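Local coordinates for SusD superfamily protein (Parabacteroides distasonis, PDB 3OTN) that probably binds carbohydrate or another nutrient at the bacterial outer membrane, at residues P137-V142 / L149-A154; S273-Y278 / T310-H315. All coordinates share one frame; numbering follows the deposited sequence.

Interaction 1 of 2, residues P137-V142 / L149-A154; sequences PKITTV and LQVSRA. With EDO (1,2-ethanediol), chain R.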
ATOM      1  N   PRO A 137      19.156   2.620   8.208  1.00 19.48           N
ATOM      2  CA  PRO A 137      20.183   3.635   7.935  1.00 19.93           C
ATOM      3  C   PRO A 137      19.633   4.963   7.431  1.00 20.21           C
ATOM      4  O   PRO A 137      18.761   4.993   6.586  1.00 19.16           O
ATOM      5  CB  PRO A 137      21.055   2.966   6.869  1.00 19.99           C
ATOM      6  CG  PRO A 137      20.930   1.508   7.177  1.00 19.61           C
ATOM      7  CD  PRO A 137      19.534   1.321   7.613  1.00 19.51           C
ATOM      8  N   LYS A 138      20.172   6.033   7.989  1.00 20.08           N
ATOM      9  CA  LYS A 138      19.790   7.396   7.719  1.00 21.38           C
ATOM     10  C   LYS A 138      20.760   7.961   6.677  1.00 21.92           C
ATOM     11  O   LYS A 138      21.834   8.420   7.029  1.00 24.97           O
ATOM     12  CB  LYS A 138      19.870   8.181   9.024  1.00 20.47           C
ATOM     13  CG  LYS A 138      19.450   9.647   8.940  1.00 20.87           C
ATOM     14  CD  LYS A 138      19.306  10.252  10.345  1.00 27.47           C
ATOM     15  CE  LYS A 138      20.594  10.431  11.029  1.00 28.34           C
ATOM     16  NZ  LYS A 138      20.410  11.143  12.339  1.00 21.15           N
ATOM     17  N   ILE A 139      20.350   7.930   5.404  1.00 20.65           N
ATOM     18  CA  ILE A 139      21.186   8.268   4.257  1.00 21.29           C
ATOM     19  C   ILE A 139      20.503   9.313   3.384  1.00 20.63           C
ATOM     20  O   ILE A 139      19.464   9.042   2.768  1.00 19.72           O
ATOM     21  CB  ILE A 139      21.483   7.013   3.395  1.00 23.51           C
ATOM     22  CG1 ILE A 139      22.199   5.943   4.211  1.00 25.11           C
ATOM     23  CG2 ILE A 139      22.364   7.368   2.188  1.00 21.21           C
ATOM     24  CD1 ILE A 139      22.279   4.601   3.506  1.00 26.70           C
ATOM     25  N   THR A 140      21.069  10.509   3.377  1.00 20.86           N
ATOM     26  CA  THR A 140      20.613  11.599   2.528  1.00 23.28           C
ATOM     27  C   THR A 140      21.743  12.167   1.683  1.00 26.51           C
ATOM     28  O   THR A 140      21.546  13.187   1.024  1.00 29.38           O
ATOM     29  CB  THR A 140      20.023  12.769   3.386  1.00 25.72           C
ATOM     30  OG1 THR A 140      21.008  13.220   4.307  1.00 26.00           O
ATOM     31  CG2 THR A 140      18.801  12.314   4.158  1.00 24.66           C
ATOM     32  N   THR A 141      22.921  11.546   1.697  1.00 25.69           N
ATOM     33  CA  THR A 141      24.047  12.044   0.914  1.00 28.18           C
ATOM     34  C   THR A 141      24.393  11.002  -0.137  1.00 26.73           C
ATOM     35  O   THR A 141      24.113   9.820   0.041  1.00 25.26           O
ATOM     36  CB  THR A 141      25.295  12.386   1.798  1.00 32.51           C
ATOM     37  OG1 THR A 141      26.034  11.207   2.092  1.00 40.80           O
ATOM     38  CG2 THR A 141      24.889  13.031   3.093  1.00 32.07           C
ATOM     39  N   VAL A 142      24.999  11.453  -1.235  1.00 22.99           N
ATOM     40  CA  VAL A 142      25.399  10.559  -2.296  1.00 23.43           C
ATOM     41  C   VAL A 142      26.453   9.600  -1.723  1.00 26.29           C
ATOM     42  O   VAL A 142      27.201   9.962  -0.796  1.00 25.54           O
ATOM     43  CB  VAL A 142      25.873  11.331  -3.566  1.00 24.91           C
ATOM     44  CG1 VAL A 142      24.717  12.249  -4.068  1.00 25.88           C
ATOM     45  CG2 VAL A 142      27.149  12.120  -3.290  1.00 23.08           C
ATOM     46  N   LEU A 149      30.855   3.237   4.483  1.00 35.22           N
ATOM     47  CA  LEU A 149      29.757   2.563   3.793  1.00 33.42           C
ATOM     48  C   LEU A 149      29.096   1.454   4.622  1.00 30.48           C
ATOM     49  O   LEU A 149      27.941   1.105   4.349  1.00 25.87           O
ATOM     50  CB  LEU A 149      30.204   2.065   2.401  1.00 35.59           C
ATOM     51  CG  LEU A 149      30.585   3.239   1.453  1.00 43.24           C
ATOM     52  CD1 LEU A 149      31.157   2.742   0.111  1.00 48.91           C
ATOM     53  CD2 LEU A 149      29.428   4.219   1.196  1.00 41.81           C
ATOM     54  N   GLN A 150      29.800   0.954   5.649  1.00 27.39           N
ATOM     55  CA  GLN A 150      29.228   0.067   6.671  1.00 27.03           C
ATOM     56  C   GLN A 150      28.380   0.901   7.654  1.00 24.80           C
ATOM     57  O   GLN A 150      28.689   1.019   8.823  1.00 24.70           O
ATOM     58  CB  GLN A 150      30.330  -0.736   7.401  1.00 28.99           C
ATOM     59  CG  GLN A 150      31.214  -1.591   6.461  1.00 30.40           C
ATOM     60  CD  GLN A 150      30.598  -2.932   6.087  1.00 35.01           C
ATOM     61  OE1 GLN A 150      30.741  -3.884   6.831  1.00 41.48           O
ATOM     62  NE2 GLN A 150      29.932  -3.008   4.930  1.00 34.67           N
ATOM     63  N   VAL A 151      27.268   1.447   7.154  1.00 24.56           N
ATOM     64  CA  VAL A 151      26.359   2.292   7.957  1.00 23.15           C
ATOM     65  C   VAL A 151      25.672   1.488   9.068  1.00 22.53           C
ATOM     66  O   VAL A 151      25.684   0.264   9.040  1.00 24.64           O
ATOM     67  CB  VAL A 151      25.285   2.924   7.051  1.00 24.67           C
ATOM     68  CG1 VAL A 151      25.950   3.877   6.037  1.00 22.93           C
ATOM     69  CG2 VAL A 151      24.488   1.833   6.275  1.00 20.74           C
ATOM     70  N   SER A 152      25.077   2.195  10.027  1.00 21.97           N
ATOM     71  CA  SER A 152      24.302   1.612  11.101  1.00 22.82           C
ATOM     72  C   SER A 152      22.861   2.043  10.956  1.00 22.70           C
ATOM     73  O   SER A 152      22.566   3.031  10.294  1.00 24.89           O
ATOM     74  CB  SER A 152      24.848   2.098  12.433  1.00 25.91           C
ATOM     75  OG  SER A 152      26.206   1.709  12.528  1.00 34.00           O
ATOM     76  N   ARG A 153      21.971   1.294  11.584  1.00 24.69           N
ATOM     77  CA  ARG A 153      20.557   1.617  11.583  1.00 22.24           C
ATOM     78  C   ARG A 153      20.345   2.780  12.554  1.00 24.81           C
ATOM     79  O   ARG A 153      20.858   2.753  13.657  1.00 25.28           O
ATOM     80  CB  ARG A 153      19.722   0.407  12.023  1.00 20.76           C
ATOM     81  CG  ARG A 153      19.953  -0.841  11.167  1.00 24.13           C
ATOM     82  CD  ARG A 153      19.366  -2.065  11.849  1.00 27.94           C
ATOM     83  NE  ARG A 153      17.936  -1.945  11.962  1.00 26.86           N
ATOM     84  CZ  ARG A 153      17.144  -2.582  12.827  1.00 26.27           C
ATOM     85  NH1 ARG A 153      17.604  -3.399  13.759  1.00 27.47           N
ATOM     86  NH2 ARG A 153      15.844  -2.344  12.776  1.00 30.11           N
ATOM     87  N   ALA A 154      19.555   3.778  12.158  1.00 21.57           N
ATOM     88  CA  ALA A 154      19.297   4.946  12.994  1.00 21.28           C
ATOM     89  C   ALA A 154      17.885   4.789  13.592  1.00 22.37           C
ATOM     90  O   ALA A 154      17.028   4.079  13.009  1.00 21.80           O
ATOM     91  CB  ALA A 154      19.403   6.224  12.150  1.00 19.96           C
TER
HETATM   92  C1  EDO R 631      20.971  15.082  -1.424  1.00 38.42           C
HETATM   93  O1  EDO R 631      22.331  14.988  -1.825  1.00 47.95           O
HETATM   94  C2  EDO R 631      20.867  15.966  -0.191  1.00 51.20           C
HETATM   95  O2  EDO R 631      19.735  15.582   0.597  1.00 49.22           O
HETATM   96  O   HOH W   1      22.476   5.796   9.804  1.00 26.02           O
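Pro137 and Val151 make the main apolar contact between 137-142 and 149-154. Methyl CG2 of Val151 sits 3.7 Å from CB of Pro137 and equally near the ring atom CG. The two side chains cross at about a right angle. The Val151 torsion sets this up: CG1 is anti to the carbonyl carbon (chi1 -64°), and CG2 lies between the backbone N and that carbon. Ile139 adds a looser touch, its CD1 4.5 Å from CG2 of Val151. At the other end of the contact, CB of Ala154 meets CB of Lys138 at 3.7 Å. CD of Pro137 lies 4.2 Å from CG of Arg153, a marginal contact.

The polar links are indirect. A water accepts from N of Lys138 at 2.9 Å and donates to O of Ser152 at 2.8 Å, so it bridges the two backbones. CA of Pro137 makes a CA-H...O contact with the same O of Ser152 at 3.4 Å. One oxygen thus serves both a water and a C-H group.

The charged ends turn to other partners. Lys138 NZ forms salt bridges with Glu158 and Glu162. The Arg153 guanidinium bonds to Asn479, Thr477 and the carbonyl of Asp135.

Both segments are irregular and belong to the loop that joins helix 108-133 to helix 156-172. The contact is plain packing that brings two parts of this loop together. Pro137 and Ile139 rest on Trp83 and Tyr87 of helix 79-100, respectively, and the Lys138 side chain lies against Ile159 and Ile163 of helix 156-172.

Interaction 2 of 2, residues S273-Y278 / T310-H315; sequences SGISAY and TNYKGH. With EDO (1,2-ethanediol), chain O.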
ATOM      1  N   SER A 273      -6.331 -23.097 -12.424  1.00 34.49           N
ATOM      2  CA  SER A 273      -7.782 -23.248 -12.674  1.00 31.43           C
ATOM      3  C   SER A 273      -8.206 -23.187 -14.154  1.00 32.09           C
ATOM      4  O   SER A 273      -9.278 -23.683 -14.528  1.00 34.77           O
ATOM      5  CB  SER A 273      -8.529 -22.136 -11.947  1.00 31.26           C
ATOM      6  OG  SER A 273      -8.047 -20.848 -12.352  1.00 29.93           O
ATOM      7  N   GLY A 274      -7.418 -22.505 -14.976  1.00 30.74           N
ATOM      8  CA  GLY A 274      -7.734 -22.369 -16.388  1.00 29.51           C
ATOM      9  C   GLY A 274      -8.831 -21.371 -16.718  1.00 27.89           C
ATOM     10  O   GLY A 274      -9.367 -21.432 -17.826  1.00 26.54           O
ATOM     11  N   ILE A 275      -9.137 -20.438 -15.790  1.00 25.44           N
ATOM     12  CA  ILE A 275     -10.162 -19.410 -16.030  1.00 24.62           C
ATOM     13  C   ILE A 275      -9.691 -18.222 -16.873  1.00 23.91           C
ATOM     14  O   ILE A 275     -10.511 -17.386 -17.229  1.00 25.55           O
ATOM     15  CB  ILE A 275     -10.779 -18.842 -14.698  1.00 23.79           C
ATOM     16  CG1 ILE A 275      -9.748 -18.055 -13.859  1.00 25.92           C
ATOM     17  CG2 ILE A 275     -11.458 -19.998 -13.919  1.00 29.65           C
ATOM     18  CD1 ILE A 275     -10.390 -17.001 -12.882  1.00 23.67           C
ATOM     19  N   SER A 276      -8.388 -18.153 -17.152  1.00 22.18           N
ATOM     20  CA  SER A 276      -7.736 -16.996 -17.759  1.00 22.28           C
ATOM     21  C   SER A 276      -6.908 -17.313 -18.994  1.00 23.78           C
ATOM     22  O   SER A 276      -6.646 -18.478 -19.305  1.00 23.59           O
ATOM     23  CB  SER A 276      -6.819 -16.315 -16.745  1.00 22.20           C
ATOM     24  OG  SER A 276      -5.565 -16.940 -16.690  1.00 20.45           O
ATOM     25  N   ALA A 277      -6.492 -16.237 -19.667  1.00 24.11           N
ATOM     26  CA  ALA A 277      -5.642 -16.269 -20.878  1.00 24.24           C
ATOM     27  C   ALA A 277      -4.173 -16.412 -20.509  1.00 23.97           C
ATOM     28  O   ALA A 277      -3.353 -16.683 -21.363  1.00 23.13           O
ATOM     29  CB  ALA A 277      -5.825 -14.974 -21.712  1.00 22.48           C
ATOM     30  N   TYR A 278      -3.837 -16.196 -19.240  1.00 24.42           N
ATOM     31  CA  TYR A 278      -2.459 -16.366 -18.782  1.00 24.76           C
ATOM     32  C   TYR A 278      -2.028 -17.829 -18.906  1.00 28.81           C
ATOM     33  O   TYR A 278      -2.863 -18.731 -18.820  1.00 26.04           O
ATOM     34  CB  TYR A 278      -2.328 -15.929 -17.334  1.00 24.25           C
ATOM     35  CG  TYR A 278      -2.549 -14.452 -17.122  1.00 21.81           C
ATOM     36  CD1 TYR A 278      -1.535 -13.533 -17.401  1.00 22.92           C
ATOM     37  CD2 TYR A 278      -3.759 -13.967 -16.624  1.00 19.55           C
ATOM     38  CE1 TYR A 278      -1.735 -12.156 -17.228  1.00 25.17           C
ATOM     39  CE2 TYR A 278      -3.969 -12.595 -16.426  1.00 21.15           C
ATOM     40  CZ  TYR A 278      -2.952 -11.687 -16.730  1.00 23.68           C
ATOM     41  OH  TYR A 278      -3.158 -10.316 -16.513  1.00 23.63           O
ATOM     42  N   THR A 310     -16.646 -16.506  -6.766  1.00 24.35           N
ATOM     43  CA  THR A 310     -16.736 -17.930  -6.398  1.00 24.21           C
ATOM     44  C   THR A 310     -17.012 -18.836  -7.601  1.00 24.57           C
ATOM     45  O   THR A 310     -17.004 -20.052  -7.467  1.00 25.60           O
ATOM     46  CB  THR A 310     -17.895 -18.146  -5.402  1.00 25.02           C
ATOM     47  OG1 THR A 310     -19.116 -17.763  -6.031  1.00 22.66           O
ATOM     48  CG2 THR A 310     -17.725 -17.333  -4.141  1.00 24.36           C
ATOM     49  N   ASN A 311     -17.317 -18.252  -8.760  1.00 23.91           N
ATOM     50  CA  ASN A 311     -17.441 -18.994  -9.986  1.00 22.59           C
ATOM     51  C   ASN A 311     -16.961 -18.153 -11.189  1.00 23.21           C
ATOM     52  O   ASN A 311     -16.906 -16.915 -11.130  1.00 24.99           O
ATOM     53  CB  ASN A 311     -18.898 -19.465 -10.166  1.00 25.26           C
ATOM     54  CG  ASN A 311     -19.854 -18.314 -10.463  1.00 27.84           C
ATOM     55  OD1 ASN A 311     -19.728 -17.641 -11.477  1.00 27.19           O
ATOM     56  ND2 ASN A 311     -20.819 -18.099  -9.582  1.00 25.93           N
ATOM     57  N   TYR A 312     -16.608 -18.837 -12.266  1.00 24.44           N
ATOM     58  CA  TYR A 312     -16.211 -18.181 -13.520  1.00 27.45           C
ATOM     59  C   TYR A 312     -16.418 -19.193 -14.636  1.00 29.18           C
ATOM     60  O   TYR A 312     -17.250 -20.085 -14.490  1.00 34.89           O
ATOM     61  CB  TYR A 312     -14.777 -17.587 -13.441  1.00 23.89           C
ATOM     62  CG  TYR A 312     -14.589 -16.374 -14.327  1.00 25.31           C
ATOM     63  CD1 TYR A 312     -15.197 -15.159 -14.028  1.00 24.22           C
ATOM     64  CD2 TYR A 312     -13.817 -16.446 -15.500  1.00 25.34           C
ATOM     65  CE1 TYR A 312     -15.062 -14.031 -14.885  1.00 25.21           C
ATOM     66  CE2 TYR A 312     -13.681 -15.331 -16.348  1.00 26.26           C
ATOM     67  CZ  TYR A 312     -14.296 -14.136 -16.025  1.00 26.00           C
ATOM     68  OH  TYR A 312     -14.148 -13.071 -16.873  1.00 23.08           O
ATOM     69  N   LYS A 313     -15.850 -18.978 -15.805  1.00 30.29           N
ATOM     70  CA  LYS A 313     -15.902 -19.964 -16.883  1.00 31.99           C
ATOM     71  C   LYS A 313     -14.469 -20.304 -17.246  1.00 29.21           C
ATOM     72  O   LYS A 313     -13.575 -19.471 -17.090  1.00 24.95           O
ATOM     73  CB  LYS A 313     -16.627 -19.393 -18.104  1.00 35.92           C
ATOM     74  CG  LYS A 313     -18.041 -18.865 -17.826  1.00 46.42           C
ATOM     75  CD  LYS A 313     -18.847 -18.610 -19.130  1.00 54.96           C
ATOM     76  CE  LYS A 313     -20.113 -17.793 -18.861  1.00 59.22           C
ATOM     77  NZ  LYS A 313     -21.020 -17.703 -20.038  1.00 59.58           N
ATOM     78  N   GLY A 314     -14.251 -21.523 -17.713  1.00 29.35           N
ATOM     79  CA  GLY A 314     -12.948 -21.920 -18.228  1.00 30.20           C
ATOM     80  C   GLY A 314     -12.634 -21.136 -19.493  1.00 29.92           C
ATOM     81  O   GLY A 314     -13.515 -20.864 -20.295  1.00 26.92           O
ATOM     82  N   HIS A 315     -11.376 -20.762 -19.664  1.00 28.19           N
ATOM     83  CA  HIS A 315     -10.984 -19.976 -20.835  1.00 29.54           C
ATOM     84  C   HIS A 315     -10.915 -20.924 -22.054  1.00 29.80           C
ATOM     85  O   HIS A 315     -10.462 -22.058 -21.896  1.00 30.39           O
ATOM     86  CB  HIS A 315      -9.637 -19.303 -20.588  1.00 23.11           C
ATOM     87  CG  HIS A 315      -9.257 -18.328 -21.648  1.00 28.21           C
ATOM     88  ND1 HIS A 315      -8.588 -18.703 -22.798  1.00 29.69           N
ATOM     89  CD2 HIS A 315      -9.452 -16.993 -21.746  1.00 24.00           C
ATOM     90  CE1 HIS A 315      -8.372 -17.640 -23.548  1.00 33.63           C
ATOM     91  NE2 HIS A 315      -8.893 -16.590 -22.937  1.00 29.46           N
TER
HETATM   92  C1  EDO O 627     -20.903 -21.163  -7.064  1.00 41.06           C
HETATM   93  O1  EDO O 627     -21.084 -19.771  -7.310  1.00 36.83           O
HETATM   94  C2  EDO O 627     -21.419 -21.499  -5.662  1.00 49.45           C
HETATM   95  O2  EDO O 627     -20.516 -20.978  -4.690  1.00 48.95           O
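The carbonyl oxygen of Gly274 accepts a nearly straight hydrogen bond from N of His315, 2.8 Å long, with an angle of 176° at the hydrogen. The donor lies in the carbonyl plane. CA of Gly314 and CB of His315 also pack against this oxygen. Next to it, CA of Ile275 makes a CA-H...O contact with O of Lys313 at 3.6 Å. Gly274 has positive phi (77°), a conformation easily adopted by glycine.

His315 carries much of the side-chain contact. Its CG is anti to the backbone N (chi1 -172°). One ring face receives Ala277, whose CA stands 3.8 Å above the ring centre. CB of Ala277 approaches NE2 of His315 at 3.7 Å. CB of His315 lies 3.4 Å from O of Ser276, a carbonyl that also accepts from Lys318. Both ring nitrogens have partners beyond the two segments: ND1 bonds with Ser317 OG and NE2 with the carbonyl of Asp346. An alanine in place of His315 would probably leave the Ala277 backbone without its ring partner, and Ser317 OG and the Asp346 carbonyl without their bonds to the imidazole.

Ile275 and Tyr312 cross at about a right angle. CB of Ile275 is 4.0 Å from CD2 of Tyr312, and CG2 of Ile275 lies near CB of Tyr312. The Tyr312 hydroxyl is tied to Asp346 and Gln342. Ile275 also reaches Met329 and Leu331 on strand 329-331.

The arrangement is a loop docked by one backbone hydrogen bond and side-chain packing beside the end of strand 308-312, the middle strand of a three-stranded antiparallel sheet.

Interactions 1 and 2 lie on opposite sides of the chain's centre. Their centres are 48 Å apart, and their nearest atoms are about 35 Å apart, so they do not touch. Both segments of interaction 1 come earlier in the chain than those of interaction 2. Interaction 1 lies beside helices 79-100 and 156-172. Interaction 2 lies in the part matching the SusD family, by the small sheet of strands 308-312, 329-331 and 334-336 and helix 342-348. They share no helix or strand. Each is a local packing contact, one between two parts of an interhelical loop and one between a loop and a strand end, in a protein with far more helix than strand.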